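PDB 3NNG: uncharacterized protein from Bacteroides fragilis, which is of unknown function but carries a calcium-bound F5/8 type C domain, a beta-sandwich module that in many relatives binds carbohydrate. Local coordinates for residues A39-A42 against I43-E46. The protein carries 1 engineered substitution. Residues are numbered along the deposited sequence; the frame is centred on the assembly and turned at random.
Sequences AHLA and IDGE. With CA (calcium ion), chain C.
Leu41 and Asp44 meet in a local calcium-binding turn, where a 3-10 segment runs out into the loop that leads to strand 51-54 of the F5/8 type C (discoidin-like) beta-sandwich. Three of the calcium's oxygens come from residues 39-46: Leu41 O at 2.4 Å, Asp44 OD1 at 2.6 Å and Glu46 O at 2.4 Å. Thr49, further along the same loop, gives two more, and Ala152 and Glu153 of strand 148-159 complete the site, so the ion ties the loop to that strand.

Ile43 N donates to His40 O over 3.1 Å, nearly straight at 162° but from above the carbonyl plane, following the same i to i+3 pattern as Ala42 N to Ala39 O. Those two carbonyls are used within the turn, while the next one, Leu41 O, binds the metal. Asp44 suits its place because its short side chain brings the carboxylate back toward Leu41 O: CG sits between the backbone N and the carbonyl carbon (chi1 65°), and OD1 also accepts from Glu46 N, making an Asx turn. That N-H comes from above the carboxylate plane. Metal and N-H hold OD1, OD2 is hydrogen-bonded elsewhere in the structure, and the calcium probably offsets the repulsion between OD1 and Leu41 O. Gly45 provides the positive phi (86°) on which the chain swings round, carrying Glu46 O to the ion; a side chain here would press on the carbonyl O of Asp44.

Apolar residues seat the turn on the sandwich. Small Ala42 fits against Trp64 and Phe151, while branched Ile43 reaches Val24, Trp64 and Ile154, its CG1 passing 3.4 Å from His40 O. Leu41 CD2 lies beside the carboxylate oxygen that does not bind the metal, 3.5 Å from Asp44 OD2.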
loop_
_atom_site.group_PDB
_atom_site.type_symbol
_atom_site.label_atom_id
_atom_site.label_comp_id
_atom_site.label_asym_id
_atom_site.label_seq_id
_atom_site.Cartn_x
_atom_site.Cartn_y
_atom_site.Cartn_z
ATOM N N ALA A 39 -1.202 1.008 10.948
ATOM C CA ALA A 39 -0.788 1.385 9.595
ATOM C C ALA A 39 0.726 1.510 9.439
ATOM O O ALA A 39 1.282 1.149 8.389
ATOM C CB ALA A 39 -1.469 2.682 9.186
ATOM N N HIS A 40 1.383 2.016 10.486
ATOM C CA HIS A 40 2.812 2.325 10.446
ATOM C C HIS A 40 3.632 1.044 10.333
ATOM O O HIS A 40 4.770 1.057 9.868
ATOM C CB HIS A 40 3.222 3.102 11.708
ATOM C CG HIS A 40 3.017 2.333 12.978
ATOM N ND1 HIS A 40 1.790 2.248 13.609
ATOM C CD2 HIS A 40 3.872 1.605 13.732
ATOM C CE1 HIS A 40 1.902 1.509 14.693
ATOM N NE2 HIS A 40 3.157 1.098 14.790
ATOM N N LEU A 41 3.051 -0.070 10.761
ATOM C CA LEU A 41 3.752 -1.347 10.648
ATOM C C LEU A 41 3.938 -1.780 9.201
ATOM O O LEU A 41 4.778 -2.609 8.923
ATOM C CB LEU A 41 3.057 -2.449 11.453
ATOM C CG LEU A 41 2.968 -2.209 12.965
ATOM C CD1 LEU A 41 2.188 -3.322 13.649
ATOM C CD2 LEU A 41 4.351 -2.082 13.603
ATOM N N ALA A 42 3.172 -1.216 8.272
ATOM C CA ALA A 42 3.389 -1.522 6.855
ATOM C C ALA A 42 4.627 -0.843 6.246
ATOM O O ALA A 42 5.032 -1.176 5.125
ATOM C CB ALA A 42 2.151 -1.167 6.036
ATOM N N ILE A 43 5.213 0.123 6.955
ATOM C CA ILE A 43 6.354 0.859 6.401
ATOM C C ILE A 43 7.580 0.871 7.323
ATOM O O ILE A 43 8.369 1.812 7.291
ATOM C CB ILE A 43 5.981 2.321 6.037
ATOM C CG1 ILE A 43 5.464 3.069 7.271
ATOM C CG2 ILE A 43 4.922 2.355 4.907
ATOM C CD1 ILE A 43 5.641 4.577 7.186
ATOM N N ASP A 44 7.746 -0.166 8.141
ATOM C CA ASP A 44 8.845 -0.168 9.112
ATOM C C ASP A 44 10.044 -1.023 8.695
ATOM O O ASP A 44 11.023 -1.126 9.430
ATOM C CB ASP A 44 8.350 -0.566 10.512
ATOM C CG ASP A 44 7.837 -1.994 10.570
ATOM O OD1 ASP A 44 8.009 -2.724 9.573
ATOM O OD2 ASP A 44 7.276 -2.386 11.620
ATOM N N GLY A 45 9.965 -1.622 7.510
ATOM C CA GLY A 45 11.061 -2.402 6.963
ATOM C C GLY A 45 11.102 -3.856 7.394
ATOM O O GLY A 45 12.024 -4.575 7.017
ATOM N N GLU A 46 10.106 -4.292 8.168
ATOM C CA GLU A 46 10.124 -5.623 8.769
ATOM C C GLU A 46 9.001 -6.530 8.235
ATOM O O GLU A 46 7.834 -6.175 8.307
ATOM C CB GLU A 46 10.008 -5.496 10.286
ATOM C CG GLU A 46 9.768 -6.818 11.017
ATOM C CD GLU A 46 10.907 -7.796 10.803
ATOM O OE1 GLU A 46 10.644 -8.950 10.397
ATOM O OE2 GLU A 46 12.068 -7.403 11.030
HETATM CA CA CA C . 6.305 -4.382 8.478
#